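Local coordinates for ferrichrome ABC transporter substrate-binding protein (Staphylococcus pseudintermedius, PDB 5FLY), which probably binds ferrichrome-type siderophores at the cell surface and hands them to an ABC transporter for iron uptake, as a class III solute-binding protein, at residues A[107-112]-A[173-178]; A[167-172]-A[201-206]. All blocks are in the same frame, centred on the assembly; numbering follows the deposited sequence.

Contact 1 (A[107-112]-A[173-178]); sequences DYAKYN and KNWGRG. With 7PG (2,5,8,11,14,17,20,23-octaoxapentacosan-25-ol), chain P.
Tyr108 meets Asn174 and Trp175 across the cleft of a class III solute-binding protein, where a short 3-10 turn following strand 103-106 on one side faces the loop between strand 167-171 and helix 179-185 on the other. The aromatic part is a T-shaped pair: the Tyr108 ring turns its CE2 edge onto one face of the Trp175 six-membered ring, planes 80° apart and centroids 5.0 Å apart. CG of Tyr108 lies anti to its backbone N (chi1 167°), and CE2 comes down on Trp175 CE3 at 3.7 Å, toward the rim rather than over the centre. Ala109 CB adds a looser apolar touch to Trp175 CZ3.

Polar contacts lie beyond the ring. Tyr108 OH donates to Asn174 O at 2.9 Å, reaching it from above the carbonyl plane. Asn174 OD1 rests against Asn112 CA and accepts from Gln184 NE2 of helix 179-185 and from Tyr113 N at the start of helix 113-124, which should fix the amide's rotation.

Both rings also line the ligand pocket. The bound polyether sets its O6 over the centre of the Tyr108 ring, and its C13 lies on the same Trp175 ring system. Arg177, salt-bridged through NE to Glu162, gives NH1 to Trp175 O. One water finally ties the two loops together, donating to Tyr111 O at 2.8 Å and accepting from Asn174 ND2 at 2.8 Å.

Contact 2 (A[167-172]-A[201-206]); sequences KIYAYG and EGWTEV. With 7PG (2,5,8,11,14,17,20,23-octaoxapentacosan-25-ol), chain P.
Tyr169 and Trp203 lie side by side and point the same way, from neighbouring antiparallel strands into the ligand pocket. Trp203 CZ3 sits at the edge of the Tyr169 ring, 3.9 Å from CD1. The polyether runs across both, with O3 over the centre of the tyrosine ring and O4 over the centre of the indole, 3.6 Å above its plane. Tyr171, directly across from Trp203 as a non-hydrogen-bonded pair, lays CD1 against Trp203 CB at 3.7 Å, while its hydroxyl is hydrogen-bonded to Glu162 on the adjoining strand.

On the side of Ala170 and Thr204 the packing across the strands is aliphatic: Val206 CG2 packs on Ala170 CB at 3.7 Å. Ile168 CG2 also lies near Val206 CB. Between the two faces, Ala170 and Thr204 exchange a pair of backbone hydrogen bonds; Val206 N to Ile168 O and Gly172 N to Gly202 O extend the pairing on both sides.

At the outer end the Glu205 chain, extended beyond CG, crosses that of Lys167. Lys167 NZ is 2.9 Å from Glu205 OE2 in a salt bridge made on the syn lone pair. The same oxygen accepts from a water that also takes the N-H of Ile168 and donates to Val206 O. Strand 203-205 is thus stitched on as an edge strand of the five-stranded mixed sheet, with Tyr169, Tyr171 and Trp203 on one face forming part of the ligand site of a class III solute-binding protein.

How the contacts relate
The centre of contact 1 is about 6 Å from the centre of the chain, that of contact 2 about 14 Å; the first joins two loops across the cleft, the second pairs two strands within one lobe. Both are partly buried. Segment 173-178 continues directly from 167-172, so one of the two loops of contact 1 springs from a strand of contact 2, and Trp175 CE2 comes within 3.4 Å of Trp203 CD1. Contact 1 relies on an edge-to-face aromatic pair, one hydroxyl-to-backbone bond and a water bridge, contact 2 on regular backbone pairing closed by a charged pair. Tyr108 and Trp175 of contact 1 and Tyr169, Tyr171 and Trp203 of contact 2 line one pocket around the polyether.

Contact 1 (A[107-112]-A[173-178])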
loop_
_atom_site.group_PDB
_atom_site.type_symbol
_atom_site.label_atom_id
_atom_site.label_comp_id
_atom_site.label_asym_id
_atom_site.label_seq_id
_atom_site.Cartn_x
_atom_site.Cartn_y
_atom_site.Cartn_z
ATOM N N ASP A 107 11.463 -1.497 -7.898
ATOM C CA ASP A 107 10.840 -2.823 -7.989
ATOM C C ASP A 107 10.072 -2.968 -6.680
ATOM O O ASP A 107 10.631 -3.357 -5.648
ATOM C CB ASP A 107 11.901 -3.924 -8.184
ATOM C CG ASP A 107 11.319 -5.312 -8.528
ATOM O OD1 ASP A 107 10.125 -5.633 -8.357
ATOM O OD2 ASP A 107 12.132 -6.134 -8.956
ATOM N N TYR A 108 8.806 -2.560 -6.720
ATOM C CA TYR A 108 7.967 -2.449 -5.527
ATOM C C TYR A 108 8.099 -3.643 -4.573
ATOM O O TYR A 108 8.313 -3.476 -3.365
ATOM C CB TYR A 108 6.501 -2.293 -5.930
ATOM C CG TYR A 108 5.588 -2.482 -4.749
ATOM C CD1 TYR A 108 5.467 -1.483 -3.804
ATOM C CD2 TYR A 108 4.898 -3.677 -4.549
ATOM C CE1 TYR A 108 4.671 -1.641 -2.699
ATOM C CE2 TYR A 108 4.098 -3.855 -3.435
ATOM C CZ TYR A 108 3.989 -2.827 -2.515
ATOM O OH TYR A 108 3.197 -2.965 -1.402
ATOM N N ALA A 109 7.994 -4.848 -5.121
ATOM C CA ALA A 109 7.906 -6.049 -4.299
ATOM C C ALA A 109 9.179 -6.381 -3.510
ATOM O O ALA A 109 9.146 -7.248 -2.635
ATOM C CB ALA A 109 7.517 -7.241 -5.165
ATOM N N LYS A 110 10.282 -5.689 -3.785
ATOM C CA LYS A 110 11.537 -5.951 -3.074
ATOM C C LYS A 110 11.599 -5.343 -1.670
ATOM O O LYS A 110 12.526 -5.643 -0.914
ATOM C CB LYS A 110 12.718 -5.433 -3.896
ATOM C CG LYS A 110 12.928 -6.170 -5.193
ATOM C CD LYS A 110 13.279 -7.615 -4.940
ATOM C CE LYS A 110 13.507 -8.373 -6.229
ATOM N NZ LYS A 110 13.888 -9.776 -5.907
ATOM N N TYR A 111 10.621 -4.510 -1.323
ATOM C CA TYR A 111 10.565 -3.856 -0.009
ATOM C C TYR A 111 9.246 -4.152 0.699
ATOM O O TYR A 111 8.176 -3.907 0.135
ATOM C CB TYR A 111 10.701 -2.330 -0.137
ATOM C CG TYR A 111 12.033 -1.849 -0.673
ATOM C CD1 TYR A 111 12.277 -1.768 -2.037
ATOM C CD2 TYR A 111 13.046 -1.467 0.199
ATOM C CE1 TYR A 111 13.503 -1.325 -2.513
ATOM C CE2 TYR A 111 14.267 -1.017 -0.272
ATOM C CZ TYR A 111 14.488 -0.950 -1.628
ATOM O OH TYR A 111 15.711 -0.484 -2.086
ATOM N N ASN A 112 9.306 -4.651 1.932
ATOM C CA ASN A 112 8.085 -4.678 2.734
ATOM C C ASN A 112 7.814 -3.243 3.168
ATOM O O ASN A 112 8.637 -2.354 2.950
ATOM C CB ASN A 112 8.169 -5.656 3.922
ATOM C CG ASN A 112 9.106 -5.199 5.040
ATOM O OD1 ASN A 112 9.126 -4.040 5.446
ATOM N ND2 ASN A 112 9.875 -6.144 5.566
ATOM N N LYS A 173 0.578 -10.554 1.777
ATOM C CA LYS A 173 0.772 -9.800 3.013
ATOM C C LYS A 173 1.269 -8.362 2.826
ATOM O O LYS A 173 1.293 -7.600 3.790
ATOM C CB LYS A 173 1.734 -10.556 3.936
ATOM C CG LYS A 173 1.197 -11.922 4.357
ATOM C CD LYS A 173 2.042 -12.556 5.470
ATOM C CE LYS A 173 1.434 -13.875 5.958
ATOM N NZ LYS A 173 1.461 -14.919 4.882
ATOM N N ASN A 174 1.641 -7.967 1.613
ATOM C CA ASN A 174 2.207 -6.629 1.414
ATOM C C ASN A 174 1.821 -6.052 0.052
ATOM O O ASN A 174 2.697 -5.723 -0.757
ATOM C CB ASN A 174 3.746 -6.697 1.572
ATOM C CG ASN A 174 4.376 -5.364 1.985
ATOM O OD1 ASN A 174 4.709 -5.161 3.155
ATOM N ND2 ASN A 174 4.592 -4.482 1.024
ATOM N N TRP A 175 0.517 -5.912 -0.198
ATOM C CA TRP A 175 0.049 -5.297 -1.440
ATOM C C TRP A 175 -1.042 -4.252 -1.188
ATOM O O TRP A 175 -1.953 -4.069 -1.995
ATOM C CB TRP A 175 -0.441 -6.375 -2.407
ATOM C CG TRP A 175 -0.119 -6.020 -3.826
ATOM C CD1 TRP A 175 -0.897 -5.312 -4.691
ATOM C CD2 TRP A 175 1.099 -6.308 -4.522
ATOM N NE1 TRP A 175 -0.243 -5.159 -5.897
ATOM C CE2 TRP A 175 0.980 -5.764 -5.818
ATOM C CE3 TRP A 175 2.262 -6.999 -4.187
ATOM C CZ2 TRP A 175 1.988 -5.879 -6.771
ATOM C CZ3 TRP A 175 3.256 -7.118 -5.136
ATOM C CH2 TRP A 175 3.114 -6.549 -6.407
ATOM N N GLY A 176 -0.934 -3.541 -0.071
ATOM C CA GLY A 176 -1.929 -2.550 0.275
ATOM C C GLY A 176 -3.253 -3.195 0.623
ATOM O O GLY A 176 -3.300 -4.360 0.997
ATOM N N ARG A 177 -4.316 -2.404 0.523
ATOM C CA ARG A 177 -5.667 -2.819 0.863
ATOM C C ARG A 177 -5.757 -3.355 2.290
ATOM O O ARG A 177 -6.567 -4.232 2.578
ATOM C CB ARG A 177 -6.170 -3.865 -0.136
ATOM C CG ARG A 177 -6.355 -3.331 -1.535
ATOM C CD ARG A 177 -5.067 -3.341 -2.336
ATOM N NE ARG A 177 -5.313 -2.944 -3.721
ATOM C CZ ARG A 177 -4.370 -2.551 -4.570
ATOM N NH1 ARG A 177 -3.101 -2.490 -4.195
ATOM N NH2 ARG A 177 -4.707 -2.211 -5.803
ATOM N N GLY A 178 -4.940 -2.806 3.181
ATOM C CA GLY A 178 -4.959 -3.231 4.571
ATOM C C GLY A 178 -4.130 -4.465 4.890
ATOM O O GLY A 178 -4.027 -4.854 6.051
HETATM C C2 7PG P . -4.172 1.634 -7.449
HETATM O O1 7PG P . -5.541 1.531 -7.726
HETATM C C3 7PG P . -6.021 0.218 -7.680
HETATM C C4 7PG P . -6.157 -0.339 -9.094
HETATM O O2 7PG P . -6.962 -1.487 -9.106
HETATM C C5 7PG P . -6.569 -2.487 -8.211
HETATM C C6 7PG P . -6.791 -3.879 -8.793
HETATM O O3 7PG P . -5.778 -4.739 -8.343
HETATM C C7 7PG P . -4.594 -4.748 -9.091
HETATM C C8 7PG P . -3.504 -5.472 -8.295
HETATM O O4 7PG P . -2.243 -5.409 -8.914
HETATM C C9 7PG P . -1.765 -4.117 -9.127
HETATM C C10 7PG P . -0.237 -4.024 -9.144
HETATM O O5 7PG P . 0.090 -2.752 -8.643
HETATM C C11 7PG P . 1.420 -2.515 -8.270
HETATM C C12 7PG P . 1.462 -1.352 -7.274
HETATM O O6 7PG P . 1.989 -1.777 -6.042
HETATM C C13 7PG P . 1.080 -2.084 -5.020
HETATM C C14 7PG P . 0.404 -0.812 -4.518
HETATM O O7 7PG P . 0.345 -0.861 -3.121
HETATM C C15 7PG P . 0.361 0.386 -2.480
HETATM O O HOH W 1 6.071 -2.174 0.651
#

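Contact 2 (A[167-172]-A[201-206])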
loop_
_atom_site.group_PDB
_atom_site.type_symbol
_atom_site.label_atom_id
_atom_site.label_comp_id
_atom_site.label_asym_id
_atom_site.label_seq_id
_atom_site.Cartn_x
_atom_site.Cartn_y
_atom_site.Cartn_z
ATOM N N LYS A 167 -14.183 -7.217 -11.543
ATOM C CA LYS A 167 -13.346 -8.357 -11.233
ATOM C C LYS A 167 -13.089 -8.428 -9.734
ATOM O O LYS A 167 -13.394 -7.488 -8.998
ATOM C CB LYS A 167 -12.033 -8.264 -11.996
ATOM C CG LYS A 167 -12.197 -8.513 -13.480
ATOM C CD LYS A 167 -10.860 -8.584 -14.170
ATOM C CE LYS A 167 -10.987 -9.150 -15.579
ATOM N NZ LYS A 167 -11.579 -10.530 -15.597
ATOM N N ILE A 168 -12.560 -9.563 -9.292
ATOM C CA ILE A 168 -12.268 -9.805 -7.884
ATOM C C ILE A 168 -10.775 -10.036 -7.716
ATOM O O ILE A 168 -10.182 -10.844 -8.428
ATOM C CB ILE A 168 -13.033 -11.023 -7.343
ATOM C CG1 ILE A 168 -14.520 -10.900 -7.702
ATOM C CG2 ILE A 168 -12.851 -11.148 -5.833
ATOM C CD1 ILE A 168 -15.356 -12.125 -7.411
ATOM N N TYR A 169 -10.168 -9.336 -6.757
ATOM C CA TYR A 169 -8.757 -9.539 -6.438
ATOM C C TYR A 169 -8.589 -9.984 -4.984
ATOM O O TYR A 169 -9.413 -9.654 -4.152
ATOM C CB TYR A 169 -7.976 -8.252 -6.712
ATOM C CG TYR A 169 -8.097 -7.859 -8.169
ATOM C CD1 TYR A 169 -7.232 -8.391 -9.117
ATOM C CD2 TYR A 169 -9.105 -7.008 -8.597
ATOM C CE1 TYR A 169 -7.344 -8.063 -10.445
ATOM C CE2 TYR A 169 -9.237 -6.683 -9.934
ATOM C CZ TYR A 169 -8.348 -7.211 -10.851
ATOM O OH TYR A 169 -8.459 -6.888 -12.190
ATOM N N ALA A 170 -7.552 -10.763 -4.694
ATOM C CA ALA A 170 -7.187 -11.059 -3.307
ATOM C C ALA A 170 -5.703 -10.800 -3.119
ATOM O O ALA A 170 -4.930 -10.887 -4.075
ATOM C CB ALA A 170 -7.546 -12.498 -2.934
ATOM N N TYR A 171 -5.300 -10.483 -1.893
ATOM C CA TYR A 171 -3.938 -9.976 -1.652
ATOM C C TYR A 171 -3.077 -10.815 -0.732
ATOM O O TYR A 171 -3.577 -11.512 0.157
ATOM C CB TYR A 171 -4.042 -8.542 -1.124
ATOM C CG TYR A 171 -4.720 -7.696 -2.157
ATOM C CD1 TYR A 171 -4.056 -7.361 -3.327
ATOM C CD2 TYR A 171 -6.050 -7.315 -2.019
ATOM C CE1 TYR A 171 -4.679 -6.634 -4.316
ATOM C CE2 TYR A 171 -6.680 -6.586 -3.006
ATOM C CZ TYR A 171 -5.983 -6.246 -4.153
ATOM O OH TYR A 171 -6.574 -5.527 -5.160
ATOM N N GLY A 172 -1.778 -10.793 -1.026
ATOM C CA GLY A 172 -0.755 -11.296 -0.133
ATOM C C GLY A 172 -0.517 -10.356 1.039
ATOM O O GLY A 172 -1.303 -9.441 1.271
ATOM N N GLU A 201 3.329 -13.649 -6.866
ATOM C CA GLU A 201 3.204 -12.317 -7.438
ATOM C C GLU A 201 2.783 -11.267 -6.412
ATOM O O GLU A 201 2.895 -10.078 -6.689
ATOM C CB GLU A 201 2.206 -12.316 -8.598
ATOM C CG GLU A 201 2.512 -13.330 -9.702
ATOM C CD GLU A 201 3.965 -13.322 -10.125
ATOM O OE1 GLU A 201 4.569 -12.224 -10.174
ATOM O OE2 GLU A 201 4.506 -14.424 -10.401
ATOM N N GLY A 202 2.304 -11.708 -5.247
ATOM C CA GLY A 202 1.915 -10.803 -4.171
ATOM C C GLY A 202 0.430 -10.504 -4.100
ATOM O O GLY A 202 -0.047 -9.888 -3.155
ATOM N N TRP A 203 -0.298 -10.984 -5.100
ATOM C CA TRP A 203 -1.721 -10.743 -5.246
ATOM C C TRP A 203 -2.229 -11.689 -6.306
ATOM O O TRP A 203 -1.432 -12.281 -7.042
ATOM C CB TRP A 203 -1.994 -9.308 -5.675
ATOM C CG TRP A 203 -1.388 -9.023 -7.026
ATOM C CD1 TRP A 203 -0.106 -8.636 -7.284
ATOM C CD2 TRP A 203 -2.037 -9.139 -8.294
ATOM N NE1 TRP A 203 0.084 -8.497 -8.643
ATOM C CE2 TRP A 203 -1.091 -8.791 -9.282
ATOM C CE3 TRP A 203 -3.331 -9.485 -8.693
ATOM C CZ2 TRP A 203 -1.398 -8.793 -10.645
ATOM C CZ3 TRP A 203 -3.637 -9.472 -10.046
ATOM C CH2 TRP A 203 -2.669 -9.137 -11.005
ATOM N N THR A 204 -3.546 -11.801 -6.436
ATOM C CA THR A 204 -4.106 -12.571 -7.538
ATOM C C THR A 204 -5.507 -12.118 -7.895
ATOM O O THR A 204 -6.239 -11.618 -7.053
ATOM C CB THR A 204 -4.144 -14.075 -7.209
ATOM O OG1 THR A 204 -4.531 -14.798 -8.383
ATOM C CG2 THR A 204 -5.101 -14.362 -6.047
ATOM N N GLU A 205 -5.869 -12.288 -9.162
ATOM C CA GLU A 205 -7.271 -12.226 -9.555
ATOM C C GLU A 205 -7.919 -13.531 -9.097
ATOM O O GLU A 205 -7.297 -14.594 -9.149
ATOM C CB GLU A 205 -7.454 -12.027 -11.068
ATOM C CG GLU A 205 -8.928 -11.984 -11.418
ATOM C CD GLU A 205 -9.259 -11.619 -12.860
ATOM O OE1 GLU A 205 -8.338 -11.268 -13.642
ATOM O OE2 GLU A 205 -10.469 -11.674 -13.188
ATOM N N VAL A 206 -9.158 -13.429 -8.634
ATOM C CA VAL A 206 -9.931 -14.571 -8.141
ATOM C C VAL A 206 -11.117 -14.767 -9.072
ATOM O O VAL A 206 -11.969 -13.896 -9.158
ATOM C CB VAL A 206 -10.421 -14.344 -6.685
ATOM C CG1 VAL A 206 -11.279 -15.495 -6.202
ATOM C CG2 VAL A 206 -9.244 -14.151 -5.744
HETATM C C2 7PG P . -4.172 1.634 -7.449
HETATM O O1 7PG P . -5.541 1.531 -7.726
HETATM C C3 7PG P . -6.021 0.218 -7.680
HETATM C C4 7PG P . -6.157 -0.339 -9.094
HETATM O O2 7PG P . -6.962 -1.487 -9.106
HETATM C C5 7PG P . -6.569 -2.487 -8.211
HETATM C C6 7PG P . -6.791 -3.879 -8.793
HETATM O O3 7PG P . -5.778 -4.739 -8.343
HETATM C C7 7PG P . -4.594 -4.748 -9.091
HETATM C C8 7PG P . -3.504 -5.472 -8.295
HETATM O O4 7PG P . -2.243 -5.409 -8.914
HETATM C C9 7PG P . -1.765 -4.117 -9.127
HETATM C C10 7PG P . -0.237 -4.024 -9.144
HETATM O O5 7PG P . 0.090 -2.752 -8.643
HETATM C C11 7PG P . 1.420 -2.515 -8.270
HETATM C C12 7PG P . 1.462 -1.352 -7.274
HETATM O O6 7PG P . 1.989 -1.777 -6.042
HETATM C C13 7PG P . 1.080 -2.084 -5.020
HETATM C C14 7PG P . 0.404 -0.812 -4.518
HETATM O O7 7PG P . 0.345 -0.861 -3.121
HETATM C C15 7PG P . 0.361 0.386 -2.480
HETATM O O HOH W 2 -12.379 -11.903 -11.054
#